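Local coordinates for surface presentation of antigens protein SpaS (Shigella flexneri, PDB 2VT1) that belongs to the type III secretion exporter family and is required for secretion of the three Ipa proteins and for invasion, here as its cytoplasmic domain, at residues P42-L53 / H67-L78. Residues are numbered along the deposited sequence; the frame is centred on the assembly and turned at random.
Sequences PTVRDVKLARKL and HLDEVLRLIVWL
Leu49 seats as a knob among Glu70, Val71, Arg73 and Leu74 on helix 68-78. With CG anti to the backbone N (chi1 180°), the fork of Leu49 points at the helix: CD1 lies against Glu70, 3.8 Å from Glu70 CG, while CD2 meets Leu74 CD1 tip to tip at 3.9 Å. Leu53 extends this apolar row, passing obliquely by Val71 with Leu53 CD1 4.1 Å from Val71 CG2. Val44 packs on Leu74 and Leu78, and Pro42 CB touches Leu78 CD1.

Two salt bridges span the same interface. Arg73 presents the end of its guanidinium to a single oxygen of Asp46, with NH2 2.8 Å and NH1 3.1 Å from OD2; the oxygen lies in the guanidinium plane, although the carboxylate itself is turned 82° from that plane. NH1 also donates to Glu70 O, one turn back in its own helix, which fixes the rotation of the guanidinium. The other carboxylate oxygen of Asp46 caps helix 47-53 through a weak bond from Leu49 N. Nearer the start of helix 68-78, the bent chain of Lys52 passes obliquely by the His67 ring and brings NZ to the syn lone pair of Glu70 OE1 (2.9 Å).

Strand 43-45 pairs in parallel with a strand of another protein chain. Val71 also packs on Pro18 and Ile8. The C-terminal helix of this cytoplasmic domain is thus joined to strand 43-45 and the helix that follows it by apolar packing bordered by ion pairs, and Asp46 couples one pair to an N-cap, where the helix dipole probably favours its charge.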
ATOM      1  N   PRO B  42      -1.796   0.019   9.482  1.00 19.12           N
ATOM      2  CA  PRO B  42      -2.115   1.438   9.292  1.00 19.08           C
ATOM      3  C   PRO B  42      -2.575   1.758   7.879  1.00 19.24           C
ATOM      4  O   PRO B  42      -2.007   1.256   6.911  1.00 19.52           O
ATOM      5  CB  PRO B  42      -0.781   2.146   9.558  1.00 18.87           C
ATOM      6  CG  PRO B  42       0.035   1.199  10.305  1.00 18.89           C
ATOM      7  CD  PRO B  42      -0.399  -0.182   9.888  1.00 19.45           C
ATOM      8  N   THR B  43      -3.611   2.578   7.764  1.00 18.38           N
ATOM      9  CA  THR B  43      -4.078   3.009   6.485  1.00 19.37           C
ATOM     10  C   THR B  43      -3.948   4.510   6.449  1.00 20.96           C
ATOM     11  O   THR B  43      -4.515   5.214   7.278  1.00 23.14           O
ATOM     12  CB  THR B  43      -5.544   2.588   6.198  1.00 20.20           C
ATOM     13  OG1 THR B  43      -6.425   3.089   7.215  1.00 22.89           O
ATOM     14  CG2 THR B  43      -5.658   1.090   6.109  1.00 16.36           C
ATOM     15  N   VAL B  44      -3.205   4.995   5.472  1.00 20.98           N
ATOM     16  CA  VAL B  44      -2.845   6.387   5.413  1.00 21.65           C
ATOM     17  C   VAL B  44      -3.398   6.988   4.140  1.00 22.25           C
ATOM     18  O   VAL B  44      -3.170   6.469   3.055  1.00 22.30           O
ATOM     19  CB  VAL B  44      -1.319   6.547   5.400  1.00 20.97           C
ATOM     20  CG1 VAL B  44      -0.951   8.019   5.343  1.00 25.14           C
ATOM     21  CG2 VAL B  44      -0.688   5.869   6.626  1.00 21.17           C
ATOM     22  N   ARG B  45      -4.114   8.098   4.269  1.00 22.87           N
ATOM     23  CA  ARG B  45      -4.678   8.763   3.110  1.00 22.98           C
ATOM     24  C   ARG B  45      -3.677   9.766   2.514  1.00 22.71           C
ATOM     25  O   ARG B  45      -3.164  10.645   3.209  1.00 22.75           O
ATOM     26  CB  ARG B  45      -5.989   9.446   3.493  1.00 23.45           C
ATOM     27  CG  ARG B  45      -6.733  10.084   2.343  1.00 26.01           C
ATOM     28  CD  ARG B  45      -8.172  10.395   2.748  1.00 27.66           C
ATOM     29  NE  ARG B  45      -9.013  10.701   1.597  1.00 31.61           N
ATOM     30  N   ASP B  46      -3.381   9.588   1.229  1.00 21.14           N
ATOM     31  CA  ASP B  46      -2.574  10.521   0.461  1.00 21.90           C
ATOM     32  C   ASP B  46      -3.025  10.415  -0.987  1.00 20.58           C
ATOM     33  O   ASP B  46      -2.597   9.548  -1.742  1.00 19.50           O
ATOM     34  CB  ASP B  46      -1.089  10.203   0.604  1.00 23.11           C
ATOM     35  CG  ASP B  46      -0.200  11.211  -0.090  1.00 25.00           C
ATOM     36  OD1 ASP B  46      -0.666  11.931  -0.995  1.00 27.00           O
ATOM     37  OD2 ASP B  46       0.991  11.260   0.268  1.00 29.81           O
ATOM     38  N   VAL B  47      -3.919  11.310  -1.355  1.00 20.69           N
ATOM     39  CA  VAL B  47      -4.689  11.163  -2.567  1.00 20.65           C
ATOM     40  C   VAL B  47      -3.837  11.285  -3.820  1.00 20.43           C
ATOM     41  O   VAL B  47      -4.068  10.588  -4.798  1.00 21.52           O
ATOM     42  CB  VAL B  47      -5.800  12.210  -2.613  1.00 20.30           C
ATOM     43  CG1 VAL B  47      -6.550  12.089  -3.908  1.00 21.43           C
ATOM     44  CG2 VAL B  47      -6.730  12.024  -1.440  1.00 18.35           C
ATOM     45  N   LYS B  48      -2.849  12.165  -3.792  1.00 18.91           N
ATOM     46  CA  LYS B  48      -2.019  12.376  -4.964  1.00 18.99           C
ATOM     47  C   LYS B  48      -1.037  11.231  -5.152  1.00 17.85           C
ATOM     48  O   LYS B  48      -0.767  10.837  -6.276  1.00 18.40           O
ATOM     49  CB  LYS B  48      -1.278  13.709  -4.878  1.00 19.13           C
ATOM     50  CG  LYS B  48      -2.089  14.915  -5.409  1.00 21.41           C
ATOM     51  N   LEU B  49      -0.525  10.681  -4.058  1.00 17.71           N
ATOM     52  CA  LEU B  49       0.414   9.559  -4.153  1.00 17.63           C
ATOM     53  C   LEU B  49      -0.299   8.282  -4.584  1.00 16.99           C
ATOM     54  O   LEU B  49       0.201   7.541  -5.410  1.00 19.24           O
ATOM     55  CB  LEU B  49       1.138   9.335  -2.833  1.00 17.38           C
ATOM     56  CG  LEU B  49       2.146   8.183  -2.816  1.00 18.34           C
ATOM     57  CD1 LEU B  49       3.246   8.420  -3.825  1.00 14.42           C
ATOM     58  CD2 LEU B  49       2.715   7.976  -1.400  1.00 17.06           C
ATOM     59  N   ALA B  50      -1.470   8.027  -4.019  1.00 16.89           N
ATOM     60  CA  ALA B  50      -2.266   6.875  -4.399  1.00 15.84           C
ATOM     61  C   ALA B  50      -2.484   6.832  -5.922  1.00 15.99           C
ATOM     62  O   ALA B  50      -2.229   5.814  -6.573  1.00 17.57           O
ATOM     63  CB  ALA B  50      -3.581   6.909  -3.658  1.00 14.75           C
ATOM     64  N   ARG B  51      -2.928   7.951  -6.484  1.00 16.37           N
ATOM     65  CA  ARG B  51      -3.129   8.107  -7.925  1.00 16.95           C
ATOM     66  C   ARG B  51      -1.877   7.884  -8.757  1.00 16.42           C
ATOM     67  O   ARG B  51      -1.891   7.197  -9.776  1.00 14.76           O
ATOM     68  CB  ARG B  51      -3.607   9.527  -8.218  1.00 19.67           C
ATOM     69  CG  ARG B  51      -5.115   9.750  -8.255  1.00 27.63           C
ATOM     70  CD  ARG B  51      -5.416  11.034  -9.064  1.00 36.40           C
ATOM     71  NE  ARG B  51      -6.611  11.755  -8.614  1.00 45.36           N
ATOM     72  CZ  ARG B  51      -6.600  12.838  -7.828  1.00 49.58           C
ATOM     73  NH1 ARG B  51      -7.744  13.425  -7.470  1.00 49.70           N
ATOM     74  NH2 ARG B  51      -5.448  13.343  -7.392  1.00 50.82           N
ATOM     75  N   LYS B  52      -0.806   8.543  -8.337  1.00 16.10           N
ATOM     76  CA  LYS B  52       0.493   8.440  -8.966  1.00 15.88           C
ATOM     77  C   LYS B  52       0.916   6.989  -9.129  1.00 14.85           C
ATOM     78  O   LYS B  52       1.273   6.544 -10.221  1.00 15.58           O
ATOM     79  CB  LYS B  52       1.480   9.138  -8.044  1.00 16.09           C
ATOM     80  CG  LYS B  52       2.569   9.918  -8.673  1.00 20.74           C
ATOM     81  CD  LYS B  52       2.826  11.150  -7.777  1.00 25.58           C
ATOM     82  CE  LYS B  52       4.257  11.631  -7.828  1.00 30.00           C
ATOM     83  NZ  LYS B  52       4.369  12.997  -7.227  1.00 33.40           N
ATOM     84  N   LEU B  53       0.907   6.260  -8.023  1.00 14.89           N
ATOM     85  CA  LEU B  53       1.413   4.894  -8.006  1.00 16.35           C
ATOM     86  C   LEU B  53       0.510   4.015  -8.838  1.00 16.30           C
ATOM     87  O   LEU B  53       0.972   3.152  -9.575  1.00 15.25           O
ATOM     88  CB  LEU B  53       1.515   4.367  -6.566  1.00 17.03           C
ATOM     89  CG  LEU B  53       2.471   5.120  -5.636  1.00 16.62           C
ATOM     90  CD1 LEU B  53       2.393   4.580  -4.199  1.00 15.89           C
ATOM     91  CD2 LEU B  53       3.909   5.056  -6.167  1.00 18.24           C
ATOM     92  N   HIS B  67       9.716   8.136  -7.246  1.00 28.99           N
ATOM     93  CA  HIS B  67       8.649   8.269  -6.238  1.00 27.76           C
ATOM     94  C   HIS B  67       9.063   7.693  -4.897  1.00 26.20           C
ATOM     95  O   HIS B  67       8.299   7.718  -3.943  1.00 24.87           O
ATOM     96  CB  HIS B  67       7.367   7.579  -6.702  1.00 27.59           C
ATOM     97  CG  HIS B  67       6.950   7.954  -8.086  1.00 31.48           C
ATOM     98  ND1 HIS B  67       6.806   7.027  -9.096  1.00 36.07           N
ATOM     99  CD2 HIS B  67       6.666   9.158  -8.640  1.00 34.79           C
ATOM    100  CE1 HIS B  67       6.443   7.640 -10.209  1.00 32.75           C
ATOM    101  NE2 HIS B  67       6.350   8.933  -9.959  1.00 33.15           N
ATOM    102  N   LEU B  68      10.283   7.192  -4.843  1.00 23.90           N
ATOM    103  CA  LEU B  68      10.816   6.535  -3.669  1.00 24.59           C
ATOM    104  C   LEU B  68      10.693   7.347  -2.359  1.00 23.98           C
ATOM    105  O   LEU B  68      10.190   6.853  -1.349  1.00 24.00           O
ATOM    106  CB  LEU B  68      12.278   6.234  -3.956  1.00 24.98           C
ATOM    107  CG  LEU B  68      12.993   5.167  -3.144  1.00 28.10           C
ATOM    108  CD1 LEU B  68      14.429   5.063  -3.646  1.00 29.65           C
ATOM    109  CD2 LEU B  68      12.944   5.476  -1.650  1.00 28.58           C
ATOM    110  N   ASP B  69      11.186   8.577  -2.371  1.00 23.83           N
ATOM    111  CA  ASP B  69      11.180   9.440  -1.179  1.00 23.86           C
ATOM    112  C   ASP B  69       9.772   9.859  -0.746  1.00 20.59           C
ATOM    113  O   ASP B  69       9.494  10.012   0.429  1.00 20.80           O
ATOM    114  CB  ASP B  69      11.997  10.711  -1.454  1.00 25.66           C
ATOM    115  CG  ASP B  69      13.402  10.655  -0.877  1.00 31.41           C
ATOM    116  OD1 ASP B  69      14.365  10.817  -1.662  1.00 39.01           O
ATOM    117  OD2 ASP B  69      13.554  10.449   0.352  1.00 33.15           O
ATOM    118  N   GLU B  70       8.888  10.078  -1.704  1.00 20.81           N
ATOM    119  CA  GLU B  70       7.500  10.437  -1.393  1.00 20.66           C
ATOM    120  C   GLU B  70       6.808   9.297  -0.653  1.00 19.70           C
ATOM    121  O   GLU B  70       5.928   9.535   0.173  1.00 19.09           O
ATOM    122  CB  GLU B  70       6.731  10.775  -2.673  1.00 21.19           C
ATOM    123  CG  GLU B  70       5.323  11.299  -2.426  1.00 25.65           C
ATOM    124  CD  GLU B  70       4.637  11.808  -3.686  1.00 29.68           C
ATOM    125  OE1 GLU B  70       5.262  11.775  -4.773  1.00 31.28           O
ATOM    126  OE2 GLU B  70       3.468  12.247  -3.581  1.00 30.83           O
ATOM    127  N   VAL B  71       7.206   8.058  -0.955  1.00 18.72           N
ATOM    128  CA  VAL B  71       6.626   6.892  -0.294  1.00 18.06           C
ATOM    129  C   VAL B  71       7.313   6.660   1.038  1.00 16.80           C
ATOM    130  O   VAL B  71       6.679   6.403   2.044  1.00 16.07           O
ATOM    131  CB  VAL B  71       6.726   5.623  -1.174  1.00 17.78           C
ATOM    132  CG1 VAL B  71       6.283   4.408  -0.389  1.00 17.87           C
ATOM    133  CG2 VAL B  71       5.861   5.779  -2.427  1.00 17.54           C
ATOM    134  N   LEU B  72       8.630   6.782   1.033  1.00 17.64           N
ATOM    135  CA  LEU B  72       9.431   6.554   2.205  1.00 18.45           C
ATOM    136  C   LEU B  72       9.109   7.548   3.335  1.00 18.05           C
ATOM    137  O   LEU B  72       9.220   7.215   4.511  1.00 18.24           O
ATOM    138  CB  LEU B  72      10.908   6.632   1.824  1.00 19.73           C
ATOM    139  CG  LEU B  72      11.897   6.114   2.852  1.00 23.59           C
ATOM    140  CD1 LEU B  72      11.496   4.723   3.329  1.00 25.87           C
ATOM    141  CD2 LEU B  72      13.285   6.100   2.217  1.00 26.57           C
ATOM    142  N   ARG B  73       8.696   8.757   2.990  1.00 17.22           N
ATOM    143  CA  ARG B  73       8.293   9.718   4.010  1.00 18.62           C
ATOM    144  C   ARG B  73       7.155   9.197   4.928  1.00 18.52           C
ATOM    145  O   ARG B  73       7.124   9.506   6.126  1.00 16.90           O
ATOM    146  CB  ARG B  73       7.924  11.062   3.359  1.00 18.38           C
ATOM    147  CG  ARG B  73       6.452  11.317   3.222  1.00 20.12           C
ATOM    148  CD  ARG B  73       6.203  12.494   2.305  1.00 20.40           C
ATOM    149  NE  ARG B  73       4.828  12.972   2.379  1.00 19.62           N
ATOM    150  CZ  ARG B  73       3.815  12.432   1.717  1.00 17.89           C
ATOM    151  NH1 ARG B  73       4.002  11.393   0.908  1.00 18.60           N
ATOM    152  NH2 ARG B  73       2.612  12.947   1.859  1.00 14.94           N
ATOM    153  N   LEU B  74       6.238   8.397   4.378  1.00 17.83           N
ATOM    154  CA  LEU B  74       5.161   7.815   5.178  1.00 17.81           C
ATOM    155  C   LEU B  74       5.677   6.784   6.162  1.00 16.93           C
ATOM    156  O   LEU B  74       5.280   6.767   7.317  1.00 18.69           O
ATOM    157  CB  LEU B  74       4.085   7.178   4.288  1.00 17.49           C
ATOM    158  CG  LEU B  74       3.447   8.102   3.254  1.00 17.58           C
ATOM    159  CD1 LEU B  74       2.411   7.334   2.441  1.00 19.40           C
ATOM    160  CD2 LEU B  74       2.804   9.306   3.935  1.00 15.70           C
ATOM    161  N   ILE B  75       6.580   5.930   5.713  1.00 17.01           N
ATOM    162  CA  ILE B  75       7.153   4.902   6.577  1.00 17.32           C
ATOM    163  C   ILE B  75       7.941   5.565   7.710  1.00 18.07           C
ATOM    164  O   ILE B  75       7.922   5.132   8.856  1.00 18.44           O
ATOM    165  CB  ILE B  75       8.062   3.946   5.737  1.00 17.61           C
ATOM    166  CG1 ILE B  75       7.218   3.193   4.696  1.00 18.44           C
ATOM    167  CG2 ILE B  75       8.815   2.973   6.636  1.00 17.39           C
ATOM    168  CD1 ILE B  75       8.018   2.625   3.533  1.00 18.66           C
ATOM    169  N   VAL B  76       8.634   6.640   7.382  1.00 19.52           N
ATOM    170  CA  VAL B  76       9.438   7.347   8.368  1.00 20.77           C
ATOM    171  C   VAL B  76       8.583   8.015   9.448  1.00 20.76           C
ATOM    172  O   VAL B  76       8.951   8.000  10.621  1.00 21.90           O
ATOM    173  CB  VAL B  76      10.352   8.391   7.696  1.00 20.88           C
ATOM    174  CG1 VAL B  76      10.827   9.426   8.733  1.00 23.78           C
ATOM    175  CG2 VAL B  76      11.527   7.690   7.012  1.00 18.85           C
ATOM    176  N   TRP B  77       7.440   8.581   9.065  1.00 20.45           N
ATOM    177  CA  TRP B  77       6.511   9.142  10.048  1.00 19.58           C
ATOM    178  C   TRP B  77       5.938   8.071  10.963  1.00 19.90           C
ATOM    179  O   TRP B  77       5.867   8.259  12.182  1.00 17.64           O
ATOM    180  CB  TRP B  77       5.372   9.869   9.359  1.00 19.55           C
ATOM    181  CG  TRP B  77       4.288  10.348  10.285  1.00 21.30           C
ATOM    182  CD1 TRP B  77       2.970   9.985  10.247  1.00 22.61           C
ATOM    183  CD2 TRP B  77       4.415  11.276  11.381  1.00 21.42           C
ATOM    184  NE1 TRP B  77       2.276  10.624  11.251  1.00 21.22           N
ATOM    185  CE2 TRP B  77       3.133  11.426  11.954  1.00 21.18           C
ATOM    186  CE3 TRP B  77       5.482  11.991  11.931  1.00 22.06           C
ATOM    187  CZ2 TRP B  77       2.887  12.265  13.042  1.00 20.21           C
ATOM    188  CZ3 TRP B  77       5.236  12.819  13.018  1.00 23.22           C
ATOM    189  CH2 TRP B  77       3.949  12.949  13.559  1.00 21.33           C
ATOM    190  N   LEU B  78       5.508   6.956  10.371  1.00 20.22           N
ATOM    191  CA  LEU B  78       4.954   5.866  11.145  1.00 22.22           C
ATOM    192  C   LEU B  78       5.983   5.304  12.126  1.00 24.28           C
ATOM    193  O   LEU B  78       5.625   4.797  13.176  1.00 24.31           O
ATOM    194  CB  LEU B  78       4.441   4.753  10.220  1.00 23.51           C
ATOM    195  CG  LEU B  78       3.202   5.092   9.406  1.00 21.57           C
ATOM    196  CD1 LEU B  78       2.764   3.898   8.562  1.00 25.54           C
ATOM    197  CD2 LEU B  78       2.103   5.547  10.328  1.00 25.28           C
TER